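Local structure of particle-associated glycoside hydrolase (Acinetobacter phage Fri1, 6C72) at residues 522-527 and 571-576; 513-518 and 575-580; 528-533 and 554-559; 499-504 and 564-569; 473-478 and 486-491. The protein depolymerises the capsular polysaccharide of its host Acinetobacter baumannii, acting as a trimeric phage tailspike, probably during virus entry. One frame throughout, in Å; residues are numbered along the deposited sequence.

Interaction 1 of 5, residues 522-527 and 571-576; sequences TNAGSK and TLSANT. With ZN (zinc ion), chain L.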
# COMPACT_ATOMS: atom_id res chain seq x y z
N THR A 522 -57.60 22.07 -0.12
CA THR A 522 -58.50 21.78 0.99
C THR A 522 -59.94 21.65 0.49
O THR A 522 -60.41 22.51 -0.27
CB THR A 522 -58.38 22.88 2.04
OG1 THR A 522 -57.02 23.00 2.46
CG2 THR A 522 -59.26 22.60 3.25
N ASN A 523 -60.63 20.57 0.89
CA ASN A 523 -62.05 20.33 0.62
C ASN A 523 -62.38 20.02 -0.85
O ASN A 523 -63.18 19.12 -1.12
CB ASN A 523 -62.91 21.52 1.06
CG ASN A 523 -62.88 21.74 2.56
OD1 ASN A 523 -62.62 20.82 3.35
ND2 ASN A 523 -63.12 22.99 2.97
N ALA A 524 -61.83 20.79 -1.79
CA ALA A 524 -62.19 20.68 -3.20
C ALA A 524 -61.13 19.97 -4.03
O ALA A 524 -61.11 20.13 -5.26
CB ALA A 524 -62.47 22.08 -3.77
N GLY A 525 -60.25 19.21 -3.40
CA GLY A 525 -59.26 18.48 -4.16
C GLY A 525 -59.85 17.26 -4.83
O GLY A 525 -61.00 16.88 -4.61
N SER A 526 -59.03 16.61 -5.63
CA SER A 526 -59.51 15.47 -6.39
C SER A 526 -59.80 14.28 -5.48
O SER A 526 -59.13 14.08 -4.46
CB SER A 526 -58.49 15.11 -7.46
OG SER A 526 -57.21 15.06 -6.91
N LYS A 527 -60.82 13.52 -5.83
CA LYS A 527 -61.16 12.29 -5.13
C LYS A 527 -61.51 11.25 -6.18
O LYS A 527 -62.57 11.33 -6.82
CB LYS A 527 -62.32 12.47 -4.15
CG LYS A 527 -61.96 13.12 -2.83
CD LYS A 527 -62.34 14.57 -2.86
CE LYS A 527 -61.99 15.29 -1.56
NZ LYS A 527 -62.33 16.73 -1.82
N THR A 571 -63.43 19.44 -12.17
CA THR A 571 -63.39 20.77 -11.59
C THR A 571 -61.93 21.17 -11.43
O THR A 571 -61.10 20.35 -11.01
CB THR A 571 -64.13 20.81 -10.26
OG1 THR A 571 -65.45 20.28 -10.44
CG2 THR A 571 -64.24 22.23 -9.74
N LEU A 572 -61.61 22.41 -11.80
CA LEU A 572 -60.22 22.83 -11.89
C LEU A 572 -59.49 22.66 -10.56
O LEU A 572 -58.32 22.26 -10.52
CB LEU A 572 -60.15 24.27 -12.39
CG LEU A 572 -60.50 24.39 -13.89
CD1 LEU A 572 -60.59 25.85 -14.36
CD2 LEU A 572 -59.49 23.62 -14.73
N SER A 573 -60.19 22.91 -9.44
CA SER A 573 -59.55 22.74 -8.14
C SER A 573 -59.16 21.29 -7.89
O SER A 573 -58.23 21.03 -7.12
CB SER A 573 -60.47 23.24 -7.03
OG SER A 573 -61.65 22.44 -6.95
N ALA A 574 -59.83 20.35 -8.53
CA ALA A 574 -59.51 18.94 -8.37
C ALA A 574 -58.71 18.50 -9.59
O ALA A 574 -59.22 17.92 -10.55
CB ALA A 574 -60.79 18.14 -8.19
N ASN A 575 -57.40 18.75 -9.52
CA ASN A 575 -56.53 18.63 -10.68
C ASN A 575 -55.36 17.67 -10.54
O ASN A 575 -54.79 17.27 -11.57
CB ASN A 575 -55.96 20.01 -11.06
CG ASN A 575 -55.22 20.64 -9.92
OD1 ASN A 575 -55.70 20.62 -8.79
ND2 ASN A 575 -54.01 21.12 -10.19
N THR A 576 -54.94 17.33 -9.33
CA THR A 576 -53.73 16.53 -9.15
C THR A 576 -54.08 15.05 -9.06
O THR A 576 -54.71 14.61 -8.08
CB THR A 576 -52.95 16.97 -7.92
OG1 THR A 576 -52.67 18.37 -8.02
CG2 THR A 576 -51.65 16.20 -7.84
ZN ZN L . -55.44 21.07 -6.74
O HOH W 1 -53.26 21.82 -6.65

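Interaction 2 of 5, residues 513-518 and 575-580; sequences ITITGA and NTFIVK. With ZN (zinc ion), chain L.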
# COMPACT_ATOMS: atom_id res chain seq x y z
N ILE A 513 -54.18 0.24 -15.23
CA ILE A 513 -53.85 1.64 -14.93
C ILE A 513 -54.67 2.05 -13.71
O ILE A 513 -55.89 1.94 -13.71
CB ILE A 513 -54.16 2.58 -16.10
CG1 ILE A 513 -53.30 2.27 -17.32
CG2 ILE A 513 -53.97 4.04 -15.67
CD1 ILE A 513 -53.95 1.40 -18.34
N THR A 514 -54.00 2.53 -12.66
CA THR A 514 -54.66 3.01 -11.46
C THR A 514 -54.55 4.52 -11.38
O THR A 514 -53.45 5.06 -11.46
CB THR A 514 -54.07 2.38 -10.20
OG1 THR A 514 -54.15 0.96 -10.32
CG2 THR A 514 -54.84 2.82 -8.97
N ILE A 515 -55.68 5.19 -11.25
CA ILE A 515 -55.75 6.64 -11.23
C ILE A 515 -56.33 7.04 -9.89
O ILE A 515 -57.39 6.56 -9.50
CB ILE A 515 -56.64 7.18 -12.37
CG1 ILE A 515 -56.26 6.53 -13.70
CG2 ILE A 515 -56.50 8.69 -12.50
CD1 ILE A 515 -57.32 6.70 -14.76
N THR A 516 -55.62 7.91 -9.17
CA THR A 516 -56.12 8.34 -7.87
C THR A 516 -55.69 9.78 -7.61
O THR A 516 -54.77 10.29 -8.25
CB THR A 516 -55.66 7.39 -6.76
OG1 THR A 516 -56.32 7.72 -5.52
CG2 THR A 516 -54.18 7.46 -6.57
N GLY A 517 -56.40 10.45 -6.71
CA GLY A 517 -56.05 11.82 -6.38
C GLY A 517 -54.91 11.91 -5.36
O GLY A 517 -54.70 11.02 -4.53
N ALA A 518 -54.16 13.01 -5.44
CA ALA A 518 -53.12 13.32 -4.47
C ALA A 518 -53.04 14.84 -4.37
O ALA A 518 -51.99 15.46 -4.54
CB ALA A 518 -51.78 12.70 -4.86
N ASN A 575 -57.40 18.75 -9.52
CA ASN A 575 -56.53 18.63 -10.68
C ASN A 575 -55.36 17.67 -10.54
O ASN A 575 -54.79 17.27 -11.57
CB ASN A 575 -55.96 20.01 -11.06
CG ASN A 575 -55.22 20.64 -9.92
OD1 ASN A 575 -55.70 20.62 -8.79
ND2 ASN A 575 -54.01 21.12 -10.19
N THR A 576 -54.94 17.33 -9.33
CA THR A 576 -53.73 16.53 -9.15
C THR A 576 -54.08 15.05 -9.06
O THR A 576 -54.71 14.61 -8.08
CB THR A 576 -52.95 16.97 -7.92
OG1 THR A 576 -52.67 18.37 -8.02
CG2 THR A 576 -51.65 16.20 -7.84
N PHE A 577 -53.61 14.26 -10.02
CA PHE A 577 -53.87 12.84 -10.05
C PHE A 577 -52.57 12.07 -10.21
O PHE A 577 -51.64 12.54 -10.88
CB PHE A 577 -54.85 12.49 -11.18
CG PHE A 577 -56.24 13.03 -10.97
CD1 PHE A 577 -56.56 14.34 -11.33
CD2 PHE A 577 -57.23 12.23 -10.42
CE1 PHE A 577 -57.83 14.84 -11.13
CE2 PHE A 577 -58.51 12.71 -10.22
CZ PHE A 577 -58.82 14.02 -10.59
N ILE A 578 -52.48 10.91 -9.57
CA ILE A 578 -51.36 9.99 -9.75
C ILE A 578 -51.83 8.86 -10.65
O ILE A 578 -52.93 8.31 -10.46
CB ILE A 578 -50.87 9.44 -8.40
CG1 ILE A 578 -50.53 10.58 -7.41
CG2 ILE A 578 -49.70 8.50 -8.64
CD1 ILE A 578 -49.35 11.50 -7.80
N VAL A 579 -51.01 8.50 -11.63
CA VAL A 579 -51.36 7.45 -12.59
C VAL A 579 -50.27 6.38 -12.55
O VAL A 579 -49.09 6.66 -12.84
CB VAL A 579 -51.52 8.02 -14.01
CG1 VAL A 579 -51.86 6.93 -15.00
CG2 VAL A 579 -52.59 9.11 -14.01
N LYS A 580 -50.65 5.17 -12.16
CA LYS A 580 -49.73 4.04 -12.10
C LYS A 580 -50.15 3.01 -13.14
O LYS A 580 -51.34 2.72 -13.29
CB LYS A 580 -49.72 3.44 -10.70
CG LYS A 580 -48.81 2.22 -10.52
CD LYS A 580 -48.79 1.82 -9.05
CE LYS A 580 -47.83 0.66 -8.77
NZ LYS A 580 -48.34 -0.66 -9.28
ZN ZN L . -55.44 21.07 -6.74
O HOH W 2 -51.99 0.02 -11.76
O HOH W 1 -53.26 21.82 -6.65

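Interaction 3 of 5, residues 528-533 and 554-559; sequences AYVELF and YGVKYS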
# COMPACT_ATOMS: atom_id res chain seq x y z
N ALA A 528 -60.66 10.24 -6.32
CA ALA A 528 -60.87 9.22 -7.32
C ALA A 528 -59.97 8.04 -7.01
O ALA A 528 -58.88 8.20 -6.47
CB ALA A 528 -60.58 9.73 -8.74
N TYR A 529 -60.48 6.85 -7.30
CA TYR A 529 -59.67 5.64 -7.37
C TYR A 529 -60.31 4.79 -8.47
O TYR A 529 -61.36 4.16 -8.26
CB TYR A 529 -59.61 4.90 -6.04
CG TYR A 529 -58.51 3.87 -5.99
CD1 TYR A 529 -58.57 2.72 -6.78
CD2 TYR A 529 -57.42 4.02 -5.13
CE1 TYR A 529 -57.56 1.77 -6.75
CE2 TYR A 529 -56.40 3.06 -5.08
CZ TYR A 529 -56.48 1.93 -5.89
OH TYR A 529 -55.49 0.97 -5.86
N VAL A 530 -59.70 4.84 -9.65
CA VAL A 530 -60.26 4.25 -10.86
C VAL A 530 -59.24 3.27 -11.41
O VAL A 530 -58.05 3.60 -11.51
CB VAL A 530 -60.59 5.35 -11.89
CG1 VAL A 530 -60.98 4.74 -13.23
CG2 VAL A 530 -61.68 6.24 -11.36
N GLU A 531 -59.69 2.07 -11.74
CA GLU A 531 -58.85 1.07 -12.38
C GLU A 531 -59.31 0.88 -13.82
O GLU A 531 -60.49 0.63 -14.08
CB GLU A 531 -58.89 -0.25 -11.60
CG GLU A 531 -58.22 -0.16 -10.23
CD GLU A 531 -58.38 -1.41 -9.38
OE1 GLU A 531 -59.34 -2.19 -9.60
OE2 GLU A 531 -57.52 -1.65 -8.50
N LEU A 532 -58.37 1.02 -14.75
CA LEU A 532 -58.61 0.77 -16.16
C LEU A 532 -57.77 -0.42 -16.59
O LEU A 532 -56.60 -0.54 -16.19
CB LEU A 532 -58.27 2.00 -17.02
CG LEU A 532 -58.95 3.34 -16.68
CD1 LEU A 532 -58.59 4.39 -17.70
CD2 LEU A 532 -60.47 3.21 -16.59
N PHE A 533 -58.34 -1.27 -17.44
CA PHE A 533 -57.73 -2.54 -17.84
C PHE A 533 -57.69 -2.63 -19.36
O PHE A 533 -58.59 -2.15 -20.05
CB PHE A 533 -58.53 -3.73 -17.28
CG PHE A 533 -58.69 -3.70 -15.79
CD1 PHE A 533 -59.66 -2.91 -15.19
CD2 PHE A 533 -57.85 -4.45 -14.97
CE1 PHE A 533 -59.79 -2.88 -13.82
CE2 PHE A 533 -57.98 -4.43 -13.60
CZ PHE A 533 -58.95 -3.65 -13.01
N TYR A 554 -65.40 15.98 -8.24
CA TYR A 554 -63.94 16.07 -8.08
C TYR A 554 -63.20 14.88 -8.67
O TYR A 554 -61.99 14.73 -8.42
CB TYR A 554 -63.59 16.19 -6.59
CG TYR A 554 -64.23 17.38 -5.93
CD1 TYR A 554 -64.18 18.65 -6.51
CD2 TYR A 554 -64.92 17.24 -4.72
CE1 TYR A 554 -64.76 19.75 -5.90
CE2 TYR A 554 -65.51 18.32 -4.10
CZ TYR A 554 -65.43 19.58 -4.70
OH TYR A 554 -66.02 20.66 -4.08
N GLY A 555 -63.87 14.04 -9.45
CA GLY A 555 -63.27 12.84 -10.01
C GLY A 555 -62.56 13.08 -11.33
O GLY A 555 -62.16 14.20 -11.66
N VAL A 556 -62.42 12.00 -12.09
CA VAL A 556 -61.62 11.98 -13.30
C VAL A 556 -62.46 11.41 -14.43
O VAL A 556 -63.37 10.61 -14.21
CB VAL A 556 -60.32 11.15 -13.12
CG1 VAL A 556 -60.64 9.67 -12.93
CG2 VAL A 556 -59.35 11.35 -14.28
N LYS A 557 -62.17 11.86 -15.65
CA LYS A 557 -62.79 11.35 -16.87
C LYS A 557 -61.71 10.69 -17.71
O LYS A 557 -60.56 11.15 -17.74
CB LYS A 557 -63.49 12.46 -17.65
CG LYS A 557 -64.71 13.02 -16.93
CD LYS A 557 -64.94 14.51 -17.18
CE LYS A 557 -65.44 14.84 -18.59
NZ LYS A 557 -66.06 16.23 -18.67
N TYR A 558 -62.05 9.59 -18.36
CA TYR A 558 -61.09 8.84 -19.15
C TYR A 558 -61.72 8.44 -20.47
O TYR A 558 -62.94 8.28 -20.57
CB TYR A 558 -60.59 7.60 -18.40
CG TYR A 558 -61.71 6.78 -17.82
CD1 TYR A 558 -62.31 5.78 -18.57
CD2 TYR A 558 -62.17 7.00 -16.53
CE1 TYR A 558 -63.33 5.02 -18.06
CE2 TYR A 558 -63.19 6.25 -16.01
CZ TYR A 558 -63.77 5.27 -16.79
OH TYR A 558 -64.79 4.52 -16.29
N SER A 559 -60.88 8.29 -21.49
CA SER A 559 -61.34 7.94 -22.82
C SER A 559 -60.22 7.23 -23.55
O SER A 559 -59.06 7.64 -23.48
CB SER A 559 -61.77 9.17 -23.61
OG SER A 559 -61.97 8.86 -24.98

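Interaction 4 of 5, residues 499-504 and 564-569; sequences FKEVLT and TLSLAG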
# COMPACT_ATOMS: atom_id res chain seq x y z
N PHE A 499 -59.75 17.02 -22.34
CA PHE A 499 -59.13 15.70 -22.43
C PHE A 499 -57.72 15.83 -22.97
O PHE A 499 -57.48 16.56 -23.93
CB PHE A 499 -59.94 14.77 -23.33
CG PHE A 499 -61.01 13.99 -22.61
CD1 PHE A 499 -60.68 12.94 -21.77
CD2 PHE A 499 -62.34 14.33 -22.74
CE1 PHE A 499 -61.65 12.22 -21.11
CE2 PHE A 499 -63.32 13.62 -22.07
CZ PHE A 499 -62.97 12.56 -21.26
N LYS A 500 -56.80 15.10 -22.36
CA LYS A 500 -55.39 15.14 -22.71
C LYS A 500 -54.87 13.72 -22.85
O LYS A 500 -55.03 12.91 -21.94
CB LYS A 500 -54.61 15.92 -21.65
CG LYS A 500 -53.13 15.61 -21.60
CD LYS A 500 -52.36 16.66 -20.78
CE LYS A 500 -52.86 16.73 -19.34
NZ LYS A 500 -51.81 17.30 -18.43
N GLU A 501 -54.27 13.41 -24.00
CA GLU A 501 -53.61 12.13 -24.19
C GLU A 501 -52.44 12.00 -23.21
O GLU A 501 -51.58 12.88 -23.16
CB GLU A 501 -53.10 12.00 -25.63
CG GLU A 501 -54.19 11.83 -26.69
CD GLU A 501 -53.62 11.76 -28.11
OE1 GLU A 501 -52.51 12.29 -28.33
OE2 GLU A 501 -54.27 11.18 -29.01
N VAL A 502 -52.41 10.92 -22.44
CA VAL A 502 -51.36 10.76 -21.43
C VAL A 502 -50.45 9.57 -21.75
O VAL A 502 -49.25 9.63 -21.48
CB VAL A 502 -51.93 10.63 -20.00
CG1 VAL A 502 -52.68 11.90 -19.58
CG2 VAL A 502 -52.83 9.40 -19.87
N LEU A 503 -50.99 8.49 -22.33
CA LEU A 503 -50.15 7.31 -22.56
C LEU A 503 -50.74 6.43 -23.65
O LEU A 503 -51.91 6.55 -24.01
CB LEU A 503 -49.97 6.48 -21.29
CG LEU A 503 -51.22 5.87 -20.63
CD1 LEU A 503 -51.58 4.52 -21.22
CD2 LEU A 503 -51.02 5.76 -19.13
N THR A 504 -49.89 5.54 -24.16
CA THR A 504 -50.28 4.51 -25.12
C THR A 504 -49.73 3.18 -24.64
O THR A 504 -48.51 3.04 -24.45
CB THR A 504 -49.73 4.84 -26.51
OG1 THR A 504 -50.31 6.06 -26.98
CG2 THR A 504 -50.05 3.75 -27.50
N THR A 564 -54.49 4.40 -26.92
CA THR A 564 -54.09 5.67 -26.33
C THR A 564 -55.15 6.14 -25.33
O THR A 564 -56.31 6.34 -25.70
CB THR A 564 -53.88 6.71 -27.42
OG1 THR A 564 -52.78 6.29 -28.23
CG2 THR A 564 -53.59 8.09 -26.84
N LEU A 565 -54.72 6.38 -24.10
CA LEU A 565 -55.61 6.82 -23.03
C LEU A 565 -55.56 8.34 -22.89
O LEU A 565 -54.48 8.93 -22.89
CB LEU A 565 -55.22 6.17 -21.70
CG LEU A 565 -55.91 6.74 -20.46
CD1 LEU A 565 -57.41 6.53 -20.53
CD2 LEU A 565 -55.32 6.10 -19.21
N SER A 566 -56.73 8.96 -22.77
CA SER A 566 -56.85 10.39 -22.50
C SER A 566 -57.61 10.60 -21.21
O SER A 566 -58.58 9.89 -20.92
CB SER A 566 -57.57 11.11 -23.64
OG SER A 566 -56.80 11.03 -24.83
N LEU A 567 -57.18 11.59 -20.43
CA LEU A 567 -57.77 11.88 -19.13
C LEU A 567 -58.16 13.34 -19.07
O LEU A 567 -57.62 14.18 -19.79
CB LEU A 567 -56.82 11.55 -17.99
CG LEU A 567 -56.33 10.11 -17.88
CD1 LEU A 567 -55.40 9.97 -16.67
CD2 LEU A 567 -57.50 9.13 -17.80
N ALA A 568 -59.12 13.64 -18.20
CA ALA A 568 -59.52 15.03 -17.97
C ALA A 568 -60.08 15.15 -16.56
O ALA A 568 -60.59 14.17 -16.00
CB ALA A 568 -60.55 15.50 -19.00
N GLY A 569 -59.97 16.35 -16.00
CA GLY A 569 -60.60 16.65 -14.73
C GLY A 569 -62.03 17.08 -14.92
O GLY A 569 -62.50 17.25 -16.04

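Interaction 5 of 5, residues 473-478 and 486-491; sequences DISGVK and FNTEIR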
# COMPACT_ATOMS: atom_id res chain seq x y z
N ASP A 473 -37.27 4.17 -10.47
CA ASP A 473 -38.19 4.74 -11.45
C ASP A 473 -38.95 3.70 -12.26
O ASP A 473 -39.85 4.06 -13.02
CB ASP A 473 -37.45 5.66 -12.41
CG ASP A 473 -36.95 6.93 -11.74
OD1 ASP A 473 -37.31 7.18 -10.57
OD2 ASP A 473 -36.20 7.68 -12.40
N ILE A 474 -38.60 2.43 -12.12
CA ILE A 474 -39.35 1.33 -12.73
C ILE A 474 -39.19 0.13 -11.81
O ILE A 474 -38.16 -0.04 -11.17
CB ILE A 474 -38.88 1.02 -14.17
CG1 ILE A 474 -39.73 -0.09 -14.78
CG2 ILE A 474 -37.42 0.63 -14.19
CD1 ILE A 474 -39.49 -0.29 -16.26
N SER A 475 -40.24 -0.67 -11.71
CA SER A 475 -40.25 -1.76 -10.76
C SER A 475 -40.93 -2.97 -11.37
O SER A 475 -41.74 -2.85 -12.29
CB SER A 475 -40.98 -1.34 -9.48
OG SER A 475 -40.95 -2.37 -8.51
N GLY A 476 -40.62 -4.14 -10.83
CA GLY A 476 -41.37 -5.31 -11.26
C GLY A 476 -40.62 -6.62 -11.02
O GLY A 476 -39.79 -6.72 -10.12
N VAL A 477 -40.97 -7.61 -11.85
CA VAL A 477 -40.55 -8.98 -11.63
C VAL A 477 -40.67 -9.69 -12.97
O VAL A 477 -41.46 -9.30 -13.83
CB VAL A 477 -41.42 -9.65 -10.53
CG1 VAL A 477 -42.86 -9.77 -10.99
CG2 VAL A 477 -40.86 -11.02 -10.12
N LYS A 478 -39.88 -10.74 -13.15
CA LYS A 478 -39.88 -11.48 -14.40
C LYS A 478 -39.75 -12.97 -14.13
O LYS A 478 -39.39 -13.40 -13.03
CB LYS A 478 -38.74 -11.04 -15.33
CG LYS A 478 -37.38 -11.54 -14.88
CD LYS A 478 -36.33 -11.26 -15.93
CE LYS A 478 -34.98 -11.83 -15.54
NZ LYS A 478 -35.00 -13.33 -15.43
N PHE A 486 -43.45 -8.24 -15.68
CA PHE A 486 -44.34 -7.30 -15.02
C PHE A 486 -43.53 -6.05 -14.71
O PHE A 486 -42.56 -6.11 -13.96
CB PHE A 486 -44.94 -7.91 -13.75
CG PHE A 486 -45.79 -6.98 -12.96
CD1 PHE A 486 -45.23 -6.15 -12.00
CD2 PHE A 486 -47.16 -6.93 -13.16
CE1 PHE A 486 -46.01 -5.29 -11.27
CE2 PHE A 486 -47.95 -6.06 -12.43
CZ PHE A 486 -47.38 -5.24 -11.48
N ASN A 487 -43.89 -4.93 -15.33
CA ASN A 487 -43.21 -3.66 -15.12
C ASN A 487 -44.23 -2.60 -14.75
O ASN A 487 -45.31 -2.52 -15.35
CB ASN A 487 -42.43 -3.19 -16.34
CG ASN A 487 -41.16 -3.96 -16.54
OD1 ASN A 487 -40.13 -3.62 -15.96
ND2 ASN A 487 -41.22 -5.02 -17.35
N THR A 488 -43.87 -1.77 -13.79
CA THR A 488 -44.76 -0.73 -13.32
C THR A 488 -44.03 0.60 -13.30
O THR A 488 -42.86 0.67 -12.89
CB THR A 488 -45.33 -1.12 -11.93
OG1 THR A 488 -46.14 -0.06 -11.41
CG2 THR A 488 -44.23 -1.42 -10.95
N GLU A 489 -44.68 1.64 -13.82
CA GLU A 489 -44.21 3.02 -13.77
C GLU A 489 -45.34 3.91 -13.27
O GLU A 489 -46.51 3.54 -13.29
CB GLU A 489 -43.71 3.52 -15.14
CG GLU A 489 -42.40 2.92 -15.61
CD GLU A 489 -41.99 3.40 -16.99
OE1 GLU A 489 -42.87 3.55 -17.86
OE2 GLU A 489 -40.77 3.63 -17.20
N ILE A 490 -44.97 5.13 -12.88
CA ILE A 490 -45.92 6.02 -12.22
C ILE A 490 -45.58 7.47 -12.56
O ILE A 490 -44.41 7.86 -12.62
CB ILE A 490 -45.92 5.76 -10.70
CG1 ILE A 490 -47.15 6.36 -10.02
CG2 ILE A 490 -44.61 6.23 -10.05
CD1 ILE A 490 -47.33 5.91 -8.55
N ARG A 491 -46.62 8.26 -12.81
CA ARG A 491 -46.44 9.65 -13.23
C ARG A 491 -47.45 10.52 -12.49
O ARG A 491 -48.51 10.05 -12.08
CB ARG A 491 -46.63 9.82 -14.75
CG ARG A 491 -45.59 9.12 -15.58
CD ARG A 491 -44.23 9.77 -15.38
NE ARG A 491 -43.17 9.15 -16.17
CZ ARG A 491 -42.47 8.09 -15.78
NH1 ARG A 491 -42.73 7.53 -14.60
NH2 ARG A 491 -41.51 7.59 -16.55
O HOH W 3 -41.95 5.56 -12.57
O HOH W 4 -40.32 5.53 -15.30

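Interaction 1 of 5, residues 522-527 and 571-576
S573 and S526 reach across this contact in opposite senses, one hydroxyl given by each segment to a backbone carbonyl of the other. S573 OG donates to A524 O at 2.9 Å, tilted 26° from the carbonyl plane, and A524 CB also touches that hydroxyl, 3.3 Å from S573 OG. S526 OG donates to T576 O at 2.8 Å and comes from above that carbonyl plane. Its chi1 of 47° sets OG between the backbone N and the carbonyl carbon. Between the two bonds A574 CB is pressed onto the 522-527 backbone, 3.5 Å from S526 N. K527 folds back so that its NZ donates to G525 O at 3.1 Å; D537 of the second subunit forms a salt bridge with the same NZ. N575 starts away from 522-527 at CB, but its end turns back, with OD1 2.1 Å from the zinc ion, while its ND2 bonds to N494. Water 1 and D519 OD1 also bind the metal, and D519 OD2 accepts from T576 N. T571-A574 forms a type I beta turn, closed by A574 N to T571 O. The arrangement is that of two loops packed together at a zinc site, with S573, N575, D519 and T521 as its residues.

Interaction 2 of 5, residues 513-518 and 575-580
Strands 513-517 and 576-580 run antiparallel at 158°, their axes approaching to 4.5 Å, with T514-K580 and T516-I578 as hydrogen-bonded pairs and I515-V579 and G517-F577 as non-hydrogen-bonded ones. The ladder ends where A518 N reaches T576 O at 3.1 Å from above the carbonyl plane, unlike the in-plane bonds of the T514-K580 pair. I513 and V579 run alongside each other in the same direction and meet CG2 to CG1 at 3.6 Å. I515 CG2 spans two neighbours on its face, F577 CD2 and V579 CG2, each 4.2 Å away. The F577 ring stands beside the glycine of its pair, and T516 O approaches it obliquely, 3.8 Å from CD2. On the other face A518 CB sits against I578 CG1 at 3.5 Å; chi1 of -54° holds that CG1 beside its own backbone N. T576 CG2 lies 3.4 Å from A518 O. T516 OG1 bonds to A528 O of the next strand, and K580 carries its ammonium away to a salt bridge with D582 and a cation-pi contact with F486 of the second subunit. Water 2 joins T514 OG1, 2.8 Å away, to K580 O. Backbone bonds thus set the register of a buried pair; I515, F577 and V579 make one face apolar, while the other mixes I578 with T514, T516 and K580, whose polar groups find partners beyond the pair or in water.

Interaction 3 of 5, residues 528-533 and 554-559
The two beta-sheets of the C-terminal domain pack face to face here, as in a beta-sandwich: strand 528-533 of the six-stranded sheet lies against strand 556-559 of the four-stranded one. The strand axes stay 9.0 Å apart and run within 18° of parallel, a spacing bridged by side chains. A528, V530 and L532, every second residue, point toward V556 and Y558. V556 CG1 lodges between V530 CG2, 3.9 Å away, and A528 CB at 4.2 Å; its chi1 of 67° places CG1 between the backbone N and the carbonyl carbon. G555 adds its CA beside A528 CB. V530 divides its branches, giving CG2 to V556 and CG1 to the Y558 ring, which it meets obliquely at CE2, 3.9 Å away. The same ring is flanked by L565 and L567 of its own sheet, and its hydroxyl bonds to E547. Y529 points to the other side of its sheet, where it packs edge-to-face on F533 of the second subunit. L532 brings both methyls to Y558: CD1 stands 3.8 Å from Y558 CB, and CD2 sits over the ring centre in a CH-pi contact, 3.7 Å from the centroid and 11° off the ring normal.

Interaction 4 of 5, residues 499-504 and 564-569
F499 leads into an antiparallel pair interrupted by a classic beta bulge, at which V502 and L503 both face L565. From F499 CB the ring is set with one face against the methyl of A568: CG stands 3.9 Å from A568 CB, CD1 lies 3.7 Å from the carbonyl carbon of L567, and CE1 lies near S566 O at the ring edge. That methyl sits toward the rim of the face, a CH-pi contact 4.0 Å from the centroid. Beyond it K500 and L567 pair through both backbone bonds. At the bulge V502 N donates to L565 O while L503 O accepts from L565 N, so one residue of 564-569 is gripped by two of the other strand. V502 CG2 is held between the backbone N and the carbonyl carbon, and touches L565 CG and L567 CG, each at 4.1 Å. L503 CD1 lies on L565 CB on the face turned to V581 and V579 of strand 576-585. On the reverse face E501 CG packs against S566 OG at 3.3 Å and T564 CG2 at 3.8 Å. K500 leads its NZ away to N494 O. At the far end the hydroxyls of T504 and T564 share a hydrogen bond, OG1 to OG1, of 2.8 Å.

Interaction 5 of 5, residues 473-478 and 486-491
This is the pairing of a beta hairpin at the border of the six-stranded antiparallel sheet, where strand 475-478 forms the outermost strand within the chain. It runs antiparallel to 486-491, and paired backbone bonds join S475 with T488 and V477 with F486. Between them G476 lies opposite N487, with its CA 3.1 Å from F486 O; its phi/psi of 157°/-154° and the closeness of that oxygen leave no room for a CB. T488 CG2 rests 3.6 Å from S475 CB, while T488 OG1, anti to the backbone N at chi1 176°, goes to V581 O and D582. V477 CG1 meets F486 CB at 3.9 Å. I474 extends across N487, its CD1 3.4 Å from N487 OD1. Farther along, two waters tie the two segments: water 3 donates to D473 O and accepts from I490 N and R491 NH1, and water 4 links D473 O, E489 OE2 and R491 NH2; both waters lie in the plane of the R491 guanidinium. E489 OE2 also forms a salt bridge with K592. R491 NH1 donates to I490 O at 2.6 Å. Outside the pair, D473 OD1 is bridged to K478 NZ of the second subunit. Strand 576-585 flanks 485-494 on its other edge, with F584 edge-to-face against F486.

Overall arrangement
Interactions 2 and 3 form the buried interior, while 1, 4 and 5 are only partly buried. Interactions 2 and 5 are backbone ladders in one six-stranded sheet, joined where V579 O meets R491 N; interaction 4 is a ladder in the four-stranded sheet. Interaction 3 is purely apolar across the two sheets, and L567 of interaction 4 continues this packing against I515 and V579 of interaction 2. Interaction 1 shares N575 and T576 with interaction 2 and trades regular pairing for side-chain hydroxyl bonds and a metal at the loops. Neighbouring subunits touch interactions 1, 2, 3 and 5, whereas interaction 4 touches no other chain.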